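Local coordinates for protein ECL CdiI (Enterobacter cloacae subsp. cloacae, PDB 4NTQ) that acts as the immunity protein of a contact-dependent growth inhibition system, pairing with the toxic ribosomal RNase domain of CdiA, at residues F2-K7 against S62-S67; W80-E85 against N134-F139. All blocks are in the same frame, centred on the assembly; numbering follows the deposited sequence.

Interaction 1: F2-K7 against S62-S67; sequences FGIFSK and SALAVS
Two antiparallel sheets face each other here: Phe2 and Ile4 of strand 2-6, in the N-terminal sheet, meet Leu64 of edge strand 61-65 and Val66 just beyond it. The nearest CA atoms, those of Ile4 and Val66, are 9.0 Å apart, a spacing bridged by side chains, and no hydrogen bond crosses the gap. Leu64 supplies the central group. Its CD1 methyl lies in the plane of the Phe2 ring and meets the ring edge, 3.5 Å from Phe2 CZ, with Phe2 CE1 a little farther away. With CG of Phe2 anti to the backbone N (chi1 173°), the ring projects across the gap and presents this edge to the leucine coming from the opposite direction. The same Leu64 CD1 lies 4.1 Å from Ile4 CD1, where the two chains slide past one another. Ile4 extends CG1 and then CD1 in a stretched chain (chi2 173°), which carries the terminal methyl on to Val66; there Ile4 CD1 and Val66 CG1 stand 3.8 Å apart as the two side chains cross at a slant. Trp48 of helix 41-58 touches both Ile4 and Leu64, while Phe78 and Leu32 border Val66. Backbone hydrogen bonds of Gly3 with Val24 and of Phe5 with Ser22 hold strand 2-6 on strand 16-25. All four touching side chains are buried and hydrocarbon, and the segments bury 157 Å² between them, so their attraction rests on van der Waals contact and exclusion of water, with no polar bond to fix the register.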
loop_
_atom_site.group_PDB
_atom_site.type_symbol
_atom_site.label_atom_id
_atom_site.label_comp_id
_atom_site.label_asym_id
_atom_site.label_seq_id
_atom_site.Cartn_x
_atom_site.Cartn_y
_atom_site.Cartn_z
ATOM N N PHE B 2 10.722 -12.763 2.978
ATOM C CA PHE B 2 10.089 -11.460 2.820
ATOM C C PHE B 2 10.317 -10.941 1.429
ATOM O O PHE B 2 11.427 -11.040 0.901
ATOM C CB PHE B 2 10.638 -10.391 3.775
ATOM C CG PHE B 2 10.094 -9.001 3.473
ATOM C CD1 PHE B 2 10.826 -8.095 2.721
ATOM C CD2 PHE B 2 8.828 -8.634 3.892
ATOM C CE1 PHE B 2 10.312 -6.832 2.419
ATOM C CE2 PHE B 2 8.311 -7.388 3.588
ATOM C CZ PHE B 2 9.056 -6.480 2.851
ATOM N N GLY B 3 9.289 -10.333 0.849
ATOM C CA GLY B 3 9.495 -9.657 -0.413
ATOM C C GLY B 3 8.237 -9.398 -1.193
ATOM O O GLY B 3 7.132 -9.701 -0.755
ATOM N N ILE B 4 8.432 -8.817 -2.367
ATOM C CA ILE B 4 7.359 -8.496 -3.266
ATOM C C ILE B 4 7.701 -9.111 -4.622
ATOM O O ILE B 4 8.754 -8.815 -5.183
ATOM C CB ILE B 4 7.225 -6.979 -3.393
ATOM C CG1 ILE B 4 6.905 -6.358 -2.029
ATOM C CG2 ILE B 4 6.169 -6.637 -4.452
ATOM C CD1 ILE B 4 6.911 -4.831 -2.034
ATOM N N PHE B 5 6.809 -9.955 -5.147
ATOM C CA PHE B 5 7.130 -10.809 -6.290
ATOM C C PHE B 5 6.086 -10.739 -7.391
ATOM O O PHE B 5 4.891 -10.732 -7.121
ATOM C CB PHE B 5 7.251 -12.260 -5.822
ATOM C CG PHE B 5 8.200 -12.437 -4.688
ATOM C CD1 PHE B 5 9.548 -12.642 -4.932
ATOM C CD2 PHE B 5 7.752 -12.359 -3.369
ATOM C CE1 PHE B 5 10.434 -12.799 -3.896
ATOM C CE2 PHE B 5 8.635 -12.507 -2.325
ATOM C CZ PHE B 5 9.977 -12.720 -2.594
ATOM N N SER B 6 6.550 -10.697 -8.633
ATOM C CA SER B 6 5.662 -10.718 -9.791
ATOM C C SER B 6 4.989 -12.069 -9.924
ATOM O O SER B 6 5.589 -13.090 -9.598
ATOM C CB SER B 6 6.454 -10.477 -11.077
ATOM O OG SER B 6 7.149 -9.254 -11.020
ATOM N N LYS B 7 3.746 -12.068 -10.398
ATOM C CA LYS B 7 3.135 -13.275 -10.923
ATOM C C LYS B 7 3.254 -13.248 -12.457
ATOM O O LYS B 7 4.364 -13.178 -12.983
ATOM C CB LYS B 7 1.693 -13.378 -10.455
ATOM C CG LYS B 7 1.571 -13.247 -8.950
ATOM C CD LYS B 7 0.119 -13.223 -8.498
ATOM C CE LYS B 7 -0.056 -13.806 -7.100
ATOM N NZ LYS B 7 -1.485 -14.130 -6.867
ATOM N N SER B 62 11.923 1.462 6.402
ATOM C CA SER B 62 12.018 1.393 4.942
ATOM C C SER B 62 10.630 1.345 4.326
ATOM O O SER B 62 9.892 0.368 4.499
ATOM C CB SER B 62 12.792 0.148 4.509
ATOM O OG SER B 62 14.182 0.349 4.679
ATOM N N ALA B 63 10.263 2.401 3.620
ATOM C CA ALA B 63 8.968 2.419 2.970
ATOM C C ALA B 63 9.109 1.872 1.573
ATOM O O ALA B 63 9.928 2.387 0.794
ATOM C CB ALA B 63 8.424 3.820 2.927
ATOM N N LEU B 64 8.320 0.834 1.273
ATOM C CA LEU B 64 8.296 0.196 -0.046
ATOM C C LEU B 64 7.011 0.558 -0.773
ATOM O O LEU B 64 5.952 0.019 -0.448
ATOM C CB LEU B 64 8.325 -1.332 0.091
ATOM C CG LEU B 64 9.429 -1.952 0.940
ATOM C CD1 LEU B 64 9.276 -3.469 1.020
ATOM C CD2 LEU B 64 10.780 -1.597 0.385
ATOM N N ALA B 65 7.098 1.442 -1.763
ATOM C CA ALA B 65 5.916 1.863 -2.511
ATOM C C ALA B 65 5.409 0.738 -3.415
ATOM O O ALA B 65 6.194 0.059 -4.075
ATOM C CB ALA B 65 6.223 3.097 -3.345
ATOM N N VAL B 66 4.099 0.531 -3.438
ATOM C CA VAL B 66 3.537 -0.451 -4.358
ATOM C C VAL B 66 2.517 0.203 -5.288
ATOM O O VAL B 66 1.672 -0.462 -5.898
ATOM C CB VAL B 66 2.968 -1.653 -3.624
ATOM C CG1 VAL B 66 4.105 -2.374 -2.884
ATOM C CG2 VAL B 66 1.873 -1.215 -2.688
ATOM N N SER B 67 2.610 1.525 -5.379
ATOM C CA SER B 67 1.969 2.257 -6.450
ATOM C C SER B 67 2.701 3.581 -6.566
ATOM O O SER B 67 3.213 4.100 -5.576
ATOM C CB SER B 67 0.474 2.481 -6.173
ATOM O OG SER B 67 0.290 3.416 -5.125
#

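Interaction 2: W80-E85 against N134-F139; sequences WVLYFE and NSVLDF
Val136 puts both of its methyls against Leu82, and one of them also against Phe84. Val136 CG1 is 3.9 Å from Leu82 CD2, and Val136 CG2 is 4.1 Å from the same Leu82 CD2, so a single leucine methyl faces the fork of the valine. The two side chains reach toward each other and meet tip to tip. Val136 CG1 has a second neighbour in Phe84 CE1, at 4.0 Å; this methyl sits near the plane of the phenyl ring, at its edge. The torsion of the valine explains the sharing: CG1 lies opposite the backbone N (chi1 174°) while CG2 lies beside that N, and the branch is thereby turned with both methyls to the strand. Leu82 and Phe84, two positions apart, both start out toward the helix from their CA atoms.

The contact is helix-on-sheet packing: the C-terminal helix 133-144 lies against a face of the four-stranded antiparallel sheet, of which strand 76-85 is an inner member. The closest CA atoms, of Leu82 and Val136, are 9.1 Å apart, and only 98 Å² is buried between the segments.

In the second shell, Val89 of strand 88-97 touches both Leu82 and Phe84, while helix 41-58 offers Leu52 to Leu82 and Phe139, and Leu56 to Phe84 and Leu137. Ser135 OG, hydrogen-bonded to Thr131 OG1 and Asp132 O, links the first turn of the helix to the residues just before it. Backbone bonds to Ser62 and Thr60 hold Leu82 and Phe84 in the sheet.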
loop_
_atom_site.group_PDB
_atom_site.type_symbol
_atom_site.label_atom_id
_atom_site.label_comp_id
_atom_site.label_asym_id
_atom_site.label_seq_id
_atom_site.Cartn_x
_atom_site.Cartn_y
_atom_site.Cartn_z
ATOM N N TRP B 80 4.189 -0.388 1.789
ATOM C CA TRP B 80 4.390 -1.304 2.894
ATOM C C TRP B 80 5.635 -0.811 3.606
ATOM O O TRP B 80 6.662 -0.566 2.967
ATOM C CB TRP B 80 4.497 -2.749 2.398
ATOM C CG TRP B 80 3.130 -3.235 1.911
ATOM C CD1 TRP B 80 2.518 -2.903 0.739
ATOM C CD2 TRP B 80 2.197 -4.064 2.628
ATOM N NE1 TRP B 80 1.276 -3.491 0.669
ATOM C CE2 TRP B 80 1.057 -4.212 1.809
ATOM C CE3 TRP B 80 2.220 -4.705 3.878
ATOM C CZ2 TRP B 80 -0.048 -4.972 2.195
ATOM C CZ3 TRP B 80 1.126 -5.461 4.258
ATOM C CH2 TRP B 80 0.001 -5.582 3.422
ATOM N N VAL B 81 5.516 -0.626 4.920
ATOM C CA VAL B 81 6.521 0.063 5.710
ATOM C C VAL B 81 7.178 -0.873 6.708
ATOM O O VAL B 81 6.489 -1.531 7.493
ATOM C CB VAL B 81 5.877 1.232 6.474
ATOM C CG1 VAL B 81 6.860 1.842 7.445
ATOM C CG2 VAL B 81 5.354 2.275 5.492
ATOM N N LEU B 82 8.508 -0.934 6.673
ATOM C CA LEU B 82 9.264 -1.854 7.523
ATOM C C LEU B 82 9.900 -1.067 8.658
ATOM O O LEU B 82 10.557 -0.056 8.423
ATOM C CB LEU B 82 10.352 -2.567 6.716
ATOM C CG LEU B 82 9.951 -3.748 5.822
ATOM C CD1 LEU B 82 8.830 -3.415 4.850
ATOM C CD2 LEU B 82 11.154 -4.246 5.067
ATOM N N TYR B 83 9.687 -1.512 9.892
ATOM C CA TYR B 83 10.299 -0.852 11.026
ATOM C C TYR B 83 11.272 -1.825 11.653
ATOM O O TYR B 83 10.903 -2.947 11.954
ATOM C CB TYR B 83 9.243 -0.447 12.054
ATOM C CG TYR B 83 8.348 0.713 11.669
ATOM C CD1 TYR B 83 8.800 2.029 11.774
ATOM C CD2 TYR B 83 7.028 0.500 11.255
ATOM C CE1 TYR B 83 7.979 3.098 11.451
ATOM C CE2 TYR B 83 6.179 1.580 10.922
ATOM C CZ TYR B 83 6.674 2.869 11.021
ATOM O OH TYR B 83 5.874 3.935 10.703
ATOM N N PHE B 84 12.508 -1.404 11.842
ATOM C CA PHE B 84 13.535 -2.297 12.374
ATOM C C PHE B 84 13.753 -2.166 13.878
ATOM O O PHE B 84 14.029 -1.075 14.376
ATOM C CB PHE B 84 14.844 -2.064 11.641
ATOM C CG PHE B 84 14.721 -2.211 10.161
ATOM C CD1 PHE B 84 14.687 -3.476 9.585
ATOM C CD2 PHE B 84 14.623 -1.096 9.342
ATOM C CE1 PHE B 84 14.566 -3.636 8.213
ATOM C CE2 PHE B 84 14.490 -1.239 7.955
ATOM C CZ PHE B 84 14.465 -2.521 7.390
ATOM N N GLU B 85 13.600 -3.277 14.600
ATOM C CA GLU B 85 13.941 -3.332 16.021
ATOM C C GLU B 85 14.705 -4.603 16.325
ATOM O O GLU B 85 14.118 -5.695 16.379
ATOM C CB GLU B 85 12.697 -3.261 16.892
ATOM C CG GLU B 85 12.061 -1.898 16.893
ATOM C CD GLU B 85 10.847 -1.829 17.789
ATOM O OE1 GLU B 85 10.867 -2.425 18.899
ATOM O OE2 GLU B 85 9.876 -1.175 17.374
ATOM N N ASN B 134 17.010 -11.090 8.969
ATOM C CA ASN B 134 17.690 -11.851 7.920
ATOM C C ASN B 134 16.865 -11.980 6.648
ATOM O O ASN B 134 17.406 -11.966 5.540
ATOM C CB ASN B 134 18.080 -13.252 8.406
ATOM C CG ASN B 134 19.371 -13.260 9.209
ATOM O OD1 ASN B 134 20.251 -12.421 9.015
ATOM N ND2 ASN B 134 19.493 -14.225 10.109
ATOM N N SER B 135 15.552 -12.110 6.796
ATOM C CA SER B 135 14.738 -12.355 5.616
ATOM C C SER B 135 14.627 -11.054 4.814
ATOM O O SER B 135 14.492 -11.076 3.591
ATOM C CB SER B 135 13.370 -12.933 5.983
ATOM O OG SER B 135 12.597 -11.959 6.645
ATOM N N VAL B 136 14.724 -9.921 5.501
ATOM C CA VAL B 136 14.717 -8.629 4.818
ATOM C C VAL B 136 16.059 -8.376 4.143
ATOM O O VAL B 136 16.124 -7.862 3.025
ATOM C CB VAL B 136 14.383 -7.479 5.778
ATOM C CG1 VAL B 136 14.522 -6.137 5.065
ATOM C CG2 VAL B 136 12.967 -7.654 6.329
ATOM N N LEU B 137 17.134 -8.746 4.829
ATOM C CA LEU B 137 18.456 -8.686 4.231
ATOM C C LEU B 137 18.496 -9.479 2.929
ATOM O O LEU B 137 18.988 -8.984 1.917
ATOM C CB LEU B 137 19.488 -9.238 5.197
ATOM C CG LEU B 137 19.796 -8.362 6.397
ATOM C CD1 LEU B 137 20.809 -9.054 7.325
ATOM C CD2 LEU B 137 20.310 -7.016 5.908
ATOM N N ASP B 138 17.981 -10.708 2.950
ATOM C CA ASP B 138 18.019 -11.552 1.755
ATOM C C ASP B 138 17.296 -10.844 0.595
ATOM O O ASP B 138 17.827 -10.744 -0.513
ATOM C CB ASP B 138 17.401 -12.933 2.027
ATOM C CG ASP B 138 18.174 -13.738 3.079
ATOM O OD1 ASP B 138 19.413 -13.571 3.187
ATOM O OD2 ASP B 138 17.529 -14.535 3.804
ATOM N N PHE B 139 16.110 -10.303 0.871
ATOM C CA PHE B 139 15.381 -9.547 -0.139
ATOM C C PHE B 139 16.152 -8.309 -0.613
ATOM O O PHE B 139 16.145 -7.976 -1.792
ATOM C CB PHE B 139 14.011 -9.124 0.391
ATOM C CG PHE B 139 13.160 -8.422 -0.631
ATOM C CD1 PHE B 139 12.814 -9.053 -1.811
ATOM C CD2 PHE B 139 12.687 -7.143 -0.392
ATOM C CE1 PHE B 139 12.021 -8.419 -2.743
ATOM C CE2 PHE B 139 11.903 -6.493 -1.312
ATOM C CZ PHE B 139 11.564 -7.133 -2.499
#

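In the fold
From the N terminus, strand 2-6 starts interaction 1, and the chain runs through the rest of the N-terminal sheet and helix 41-58 before residues 62-67 close that loop. Interaction 2 opens later, at residues 80-85, and closes at 134-139 after strands 88-97 and 129-132; the loops therefore follow in series, neither crossing nor nesting. They nevertheless adjoin, their centres 11 Å apart. Strands 61-65 and 76-85 are neighbours in the second sheet, where backbone pairing, with Leu64 N 2.8 Å from Trp80 O, joins the two contacts. The Phe2 and Phe139 rings, meeting at about 85°, join the N-terminal sheet to helix 133-144.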